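Local atomic coordinates of putative metal binding protein (Coccidioides immitis, PDB entry 3CVG), a protein that is a putative periplasmic metal-binding protein of the periplasmic-binding-protein superfamily and probably captures its ligand in a cleft between two lobes. Residues V77-S82 with A237-G242; P144-S149 with W179-I184. All blocks are in the same frame, centred on the assembly; numbering follows the deposited sequence.

Contact 1 (V77-S82 with A237-G242); sequences VGITYS and AHLLVG
L239 shows how one leucine branch can serve two neighbours on the facing strand of an antiparallel pair. Its CG stands anti to the backbone N (chi1 179°), and from there CD1 reaches across; the L239 side chain as a whole crosses those of V77 and I79 obliquely. L239 CD1 lies 3.6 Å from V77 CB and 3.8 Å from I79 CG1, wedged between two residues of strand 77-80 that share its face of the sheet. I79 keeps CG1 anti to its carbonyl carbon (chi1 -61°), which puts CG2 anti to the backbone N, where I79 CG2 meets A237 CB at 3.9 Å. The same methyl of A237 also touches CE1 of Y81, obliquely to the ring.

On the other face, T80 and L240 cross at about a right angle, the CD1 methyl of L240 resting near both branches of the threonine, 3.8 Å from OG1 and 3.9 Å from CG2. G78, paired with L240, has no side chain to add here. Beneath these side chains run four backbone hydrogen bonds, two in each of the pairs G78-L240 and T80-H238; T80 N to H238 O is 2.7 Å and points nearly along the C=O axis. Both polar ends find their partners outside the pair, T80 OG1 with E86 and Y81 OH with the backbone N-H of A29.

In this lobe of a periplasmic-binding-protein fold, strand 77-80 has strand 20-26 as its other neighbour, while strand 234-241 pairs antiparallel with strand 100-111. Helix 63-71 packs on T80 and L240, and F103 and Y100 of strand 100-111 touch the I79-L239 face.

Contact 2 (P144-S149 with W179-I184); sequences PVRFLS and WYHQYI
Strands 147-149 and 180-182 run parallel, 35° apart in direction, and four backbone hydrogen bonds, each in the plane of the acceptor carbonyl, run from F147 N on W179 O to Y183 N on S149 O, reaching one residue past strand 180-182 at each end. With helix 155-166 between them the strands form a beta-alpha-beta unit, a building block of periplasmic-binding-protein lobes.

F147 and Y180 lie side by side and point the same way, each with CG anti to its backbone N; F147 CD2 comes within 3.9 Å of Y180 CE1. Farther along, S149 CB packs against the phenol end of Y180, 3.5 Å from CZ. E160 of the helix accepts hydrogen bonds from both hydroxyls, S149 OG to OE2 and Y180 OH to OE1, tying this face together.

Across the sheet, L148 meets Y183 CB with CG and both methyls, and the same CB lies 3.9 Å above one face of the H181 ring, toward its rim. R146 bends at chi3 (59°) to bring its guanidinium beside H181, the two planes 41° apart. E199 binds both, by a salt bridge to R146 NE and a hydrogen bond to H181 ND1. R146 NH2 ends 3.5 Å from H181 CB.

Overall arrangement
Two kinds of strand pairing, antiparallel over a long separation and parallel over a short one, are set on opposite sides of the chain's centre. Contact 2 is nested within the loop that contact 1 closes: the chain leaves after residues 77-82, builds the region holding both strands of contact 2, and returns at 237-242. Their centres lie 30 Å apart and their nearest atoms about 16 Å, so they do not touch. The bound calcium ion lies between them, about 7 Å from the side chain of Y81 in contact 1 and about 11 Å from that of S149 in contact 2, consistent with a ligand site in the cleft of a two-lobed binding protein.

Contact 1 (V77-S82 with A237-G242)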
loop_
_atom_site.group_PDB
_atom_site.type_symbol
_atom_site.label_atom_id
_atom_site.label_comp_id
_atom_site.label_asym_id
_atom_site.label_seq_id
_atom_site.Cartn_x
_atom_site.Cartn_y
_atom_site.Cartn_z
ATOM N N VAL A 77 14.127 11.175 -1.551
ATOM C CA VAL A 77 12.695 11.261 -1.333
ATOM C C VAL A 77 12.158 9.892 -0.973
ATOM O O VAL A 77 12.849 8.884 -1.118
ATOM C CB VAL A 77 11.960 11.771 -2.591
ATOM C CG1 VAL A 77 12.299 13.233 -2.832
ATOM C CG2 VAL A 77 12.348 10.934 -3.796
ATOM N N GLY A 78 10.923 9.863 -0.488
ATOM C CA GLY A 78 10.316 8.603 -0.126
ATOM C C GLY A 78 8.815 8.673 -0.259
ATOM O O GLY A 78 8.185 9.642 0.168
ATOM N N ILE A 79 8.238 7.657 -0.883
ATOM C CA ILE A 79 6.796 7.605 -1.021
ATOM C C ILE A 79 6.384 6.705 0.132
ATOM O O ILE A 79 6.753 5.528 0.193
ATOM C CB ILE A 79 6.366 7.004 -2.366
ATOM C CG1 ILE A 79 6.892 7.878 -3.508
ATOM C CG2 ILE A 79 4.841 6.919 -2.435
ATOM C CD1 ILE A 79 6.484 7.409 -4.887
ATOM N N THR A 80 5.636 7.277 1.062
ATOM C CA THR A 80 5.214 6.550 2.242
ATOM C C THR A 80 3.706 6.341 2.329
ATOM O O THR A 80 2.934 6.966 1.595
ATOM C CB THR A 80 5.727 7.280 3.491
ATOM O OG1 THR A 80 5.310 8.652 3.448
ATOM C CG2 THR A 80 7.244 7.245 3.525
ATOM N N TYR A 81 3.300 5.460 3.240
ATOM C CA TYR A 81 1.896 5.130 3.427
ATOM C C TYR A 81 1.426 5.284 4.871
ATOM O O TYR A 81 0.631 4.476 5.354
ATOM C CB TYR A 81 1.659 3.694 2.976
ATOM C CG TYR A 81 2.180 3.395 1.587
ATOM C CD1 TYR A 81 1.358 3.512 0.473
ATOM C CD2 TYR A 81 3.501 2.977 1.392
ATOM C CE1 TYR A 81 1.830 3.213 -0.804
ATOM C CE2 TYR A 81 3.983 2.678 0.121
ATOM C CZ TYR A 81 3.143 2.795 -0.969
ATOM O OH TYR A 81 3.606 2.470 -2.219
ATOM N N SER A 82 1.912 6.308 5.564
ATOM C CA SER A 82 1.496 6.527 6.946
ATOM C C SER A 82 1.502 8.012 7.316
ATOM O O SER A 82 2.537 8.562 7.688
ATOM C CB SER A 82 2.411 5.755 7.906
ATOM O OG SER A 82 2.052 6.001 9.259
ATOM N N ALA A 237 -0.820 7.610 -0.404
ATOM C CA ALA A 237 0.622 7.622 -0.579
ATOM C C ALA A 237 1.086 9.067 -0.647
ATOM O O ALA A 237 0.514 9.868 -1.387
ATOM C CB ALA A 237 1.004 6.887 -1.865
ATOM N N HIS A 238 2.101 9.397 0.147
ATOM C CA HIS A 238 2.659 10.743 0.182
ATOM C C HIS A 238 4.154 10.692 -0.113
ATOM O O HIS A 238 4.816 9.678 0.141
ATOM C CB HIS A 238 2.468 11.393 1.562
ATOM C CG HIS A 238 1.088 11.906 1.817
ATOM N ND1 HIS A 238 0.032 11.077 2.138
ATOM C CD2 HIS A 238 0.589 13.165 1.810
ATOM C CE1 HIS A 238 -1.056 11.808 2.320
ATOM N NE2 HIS A 238 -0.744 13.076 2.125
ATOM N N LEU A 239 4.684 11.789 -0.656
ATOM C CA LEU A 239 6.109 11.876 -0.943
ATOM C C LEU A 239 6.754 12.722 0.146
ATOM O O LEU A 239 6.187 13.729 0.576
ATOM C CB LEU A 239 6.367 12.542 -2.294
ATOM C CG LEU A 239 7.856 12.685 -2.632
ATOM C CD1 LEU A 239 8.407 11.331 -3.034
ATOM C CD2 LEU A 239 8.051 13.675 -3.765
ATOM N N LEU A 240 7.932 12.306 0.597
ATOM C CA LEU A 240 8.654 13.046 1.623
ATOM C C LEU A 240 9.972 13.533 1.046
ATOM O O LEU A 240 10.703 12.764 0.425
ATOM C CB LEU A 240 8.933 12.160 2.841
ATOM C CG LEU A 240 7.741 11.704 3.692
ATOM C CD1 LEU A 240 8.226 10.766 4.795
ATOM C CD2 LEU A 240 7.042 12.917 4.292
ATOM N N VAL A 241 10.255 14.816 1.228
ATOM C CA VAL A 241 11.502 15.395 0.753
ATOM C C VAL A 241 12.451 15.449 1.941
ATOM O O VAL A 241 12.165 16.102 2.947
ATOM C CB VAL A 241 11.286 16.819 0.192
ATOM C CG1 VAL A 241 12.626 17.488 -0.085
ATOM C CG2 VAL A 241 10.461 16.744 -1.087
ATOM N N GLY A 242 13.569 14.742 1.825
ATOM C CA GLY A 242 14.541 14.708 2.901
ATOM C C GLY A 242 15.135 16.069 3.203
ATOM O O GLY A 242 15.464 16.824 2.289
#

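Contact 2 (P144-S149 with W179-I184)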
loop_
_atom_site.group_PDB
_atom_site.type_symbol
_atom_site.label_atom_id
_atom_site.label_comp_id
_atom_site.label_asym_id
_atom_site.label_seq_id
_atom_site.Cartn_x
_atom_site.Cartn_y
_atom_site.Cartn_z
ATOM N N PRO A 144 -13.898 -23.675 8.184
ATOM C CA PRO A 144 -13.812 -22.822 9.372
ATOM C C PRO A 144 -13.383 -21.413 8.955
ATOM O O PRO A 144 -12.710 -21.238 7.937
ATOM C CB PRO A 144 -12.759 -23.527 10.227
ATOM C CG PRO A 144 -11.852 -24.127 9.199
ATOM C CD PRO A 144 -12.826 -24.685 8.177
ATOM N N VAL A 145 -13.791 -20.411 9.725
ATOM C CA VAL A 145 -13.427 -19.034 9.415
ATOM C C VAL A 145 -11.997 -18.773 9.887
ATOM O O VAL A 145 -11.706 -18.881 11.077
ATOM C CB VAL A 145 -14.375 -18.044 10.118
ATOM C CG1 VAL A 145 -13.914 -16.610 9.889
ATOM C CG2 VAL A 145 -15.795 -18.239 9.595
ATOM N N ARG A 146 -11.109 -18.473 8.944
ATOM C CA ARG A 146 -9.714 -18.168 9.255
ATOM C C ARG A 146 -9.320 -16.866 8.538
ATOM O O ARG A 146 -9.872 -16.537 7.486
ATOM C CB ARG A 146 -8.801 -19.331 8.831
ATOM C CG ARG A 146 -9.011 -20.612 9.672
ATOM C CD ARG A 146 -8.241 -21.796 9.108
ATOM N NE ARG A 146 -6.801 -21.545 9.040
ATOM C CZ ARG A 146 -5.990 -21.541 10.094
ATOM N NH1 ARG A 146 -6.473 -21.775 11.310
ATOM N NH2 ARG A 146 -4.696 -21.321 9.930
ATOM N N PHE A 147 -8.389 -16.119 9.128
ATOM C CA PHE A 147 -7.932 -14.852 8.556
ATOM C C PHE A 147 -6.421 -14.891 8.358
ATOM O O PHE A 147 -5.684 -15.146 9.316
ATOM C CB PHE A 147 -8.277 -13.694 9.499
ATOM C CG PHE A 147 -7.863 -12.357 8.976
ATOM C CD1 PHE A 147 -8.710 -11.631 8.147
ATOM C CD2 PHE A 147 -6.604 -11.843 9.266
ATOM C CE1 PHE A 147 -8.310 -10.411 7.619
ATOM C CE2 PHE A 147 -6.199 -10.618 8.735
ATOM C CZ PHE A 147 -7.060 -9.910 7.914
ATOM N N LEU A 148 -5.966 -14.619 7.134
ATOM C CA LEU A 148 -4.535 -14.641 6.824
ATOM C C LEU A 148 -3.844 -13.291 7.002
ATOM O O LEU A 148 -4.209 -12.290 6.374
ATOM C CB LEU A 148 -4.292 -15.150 5.392
ATOM C CG LEU A 148 -2.852 -15.530 4.991
ATOM C CD1 LEU A 148 -2.903 -16.565 3.881
ATOM C CD2 LEU A 148 -2.031 -14.306 4.540
ATOM N N SER A 149 -2.838 -13.278 7.864
ATOM C CA SER A 149 -2.061 -12.078 8.137
ATOM C C SER A 149 -0.624 -12.270 7.659
ATOM O O SER A 149 0.007 -13.293 7.941
ATOM C CB SER A 149 -2.075 -11.765 9.640
ATOM O OG SER A 149 -1.081 -10.812 9.990
ATOM N N TRP A 179 -7.109 -19.176 14.656
ATOM C CA TRP A 179 -7.650 -18.895 13.322
ATOM C C TRP A 179 -6.937 -17.681 12.677
ATOM O O TRP A 179 -7.143 -17.378 11.493
ATOM C CB TRP A 179 -9.155 -18.625 13.395
ATOM C CG TRP A 179 -9.578 -17.695 14.507
ATOM C CD1 TRP A 179 -10.009 -18.053 15.749
ATOM C CD2 TRP A 179 -9.636 -16.264 14.459
ATOM N NE1 TRP A 179 -10.341 -16.935 16.480
ATOM C CE2 TRP A 179 -10.121 -15.822 15.712
ATOM C CE3 TRP A 179 -9.324 -15.310 13.483
ATOM C CZ2 TRP A 179 -10.305 -14.468 16.013
ATOM C CZ3 TRP A 179 -9.504 -13.962 13.780
ATOM C CH2 TRP A 179 -9.990 -13.553 15.035
ATOM N N TYR A 180 -6.119 -16.982 13.463
ATOM C CA TYR A 180 -5.362 -15.830 12.965
ATOM C C TYR A 180 -4.113 -16.476 12.380
ATOM O O TYR A 180 -3.163 -16.807 13.100
ATOM C CB TYR A 180 -5.008 -14.876 14.113
ATOM C CG TYR A 180 -4.390 -13.560 13.670
ATOM C CD1 TYR A 180 -5.148 -12.589 13.000
ATOM C CD2 TYR A 180 -3.054 -13.272 13.945
ATOM C CE1 TYR A 180 -4.580 -11.361 12.620
ATOM C CE2 TYR A 180 -2.481 -12.057 13.567
ATOM C CZ TYR A 180 -3.246 -11.104 12.909
ATOM O OH TYR A 180 -2.670 -9.897 12.545
ATOM N N HIS A 181 -4.146 -16.658 11.064
ATOM C CA HIS A 181 -3.102 -17.334 10.311
ATOM C C HIS A 181 -1.953 -16.477 9.801
ATOM O O HIS A 181 -2.132 -15.611 8.938
ATOM C CB HIS A 181 -3.757 -18.067 9.131
ATOM C CG HIS A 181 -2.791 -18.821 8.267
ATOM N ND1 HIS A 181 -3.060 -19.122 6.947
ATOM C CD2 HIS A 181 -1.566 -19.326 8.525
ATOM C CE1 HIS A 181 -2.032 -19.776 6.431
ATOM N NE2 HIS A 181 -1.112 -19.913 7.368
ATOM N N GLN A 182 -0.770 -16.753 10.339
ATOM C CA GLN A 182 0.448 -16.055 9.970
ATOM C C GLN A 182 1.089 -16.729 8.771
ATOM O O GLN A 182 1.577 -17.854 8.875
ATOM C CB GLN A 182 1.443 -16.067 11.138
ATOM C CG GLN A 182 1.026 -15.226 12.338
ATOM C CD GLN A 182 2.032 -15.312 13.483
ATOM O OE1 GLN A 182 3.231 -15.515 13.269
ATOM N NE2 GLN A 182 1.548 -15.134 14.701
ATOM N N TYR A 183 1.086 -16.045 7.635
ATOM C CA TYR A 183 1.706 -16.574 6.420
ATOM C C TYR A 183 2.606 -15.421 5.970
ATOM O O TYR A 183 2.166 -14.506 5.264
ATOM C CB TYR A 183 0.635 -16.875 5.375
ATOM C CG TYR A 183 1.168 -17.564 4.140
ATOM C CD1 TYR A 183 1.533 -18.918 4.165
ATOM C CD2 TYR A 183 1.332 -16.861 2.948
ATOM C CE1 TYR A 183 2.053 -19.550 3.019
ATOM C CE2 TYR A 183 1.849 -17.483 1.803
ATOM C CZ TYR A 183 2.205 -18.821 1.847
ATOM O OH TYR A 183 2.710 -19.426 0.714
ATOM N N ILE A 184 3.861 -15.475 6.399
ATOM C CA ILE A 184 4.820 -14.411 6.151
ATOM C C ILE A 184 5.504 -14.441 4.799
ATOM O O ILE A 184 6.555 -15.064 4.631
ATOM C CB ILE A 184 5.871 -14.406 7.282
ATOM C CG1 ILE A 184 5.148 -14.543 8.632
ATOM C CG2 ILE A 184 6.683 -13.116 7.239
ATOM C CD1 ILE A 184 6.056 -14.846 9.819
#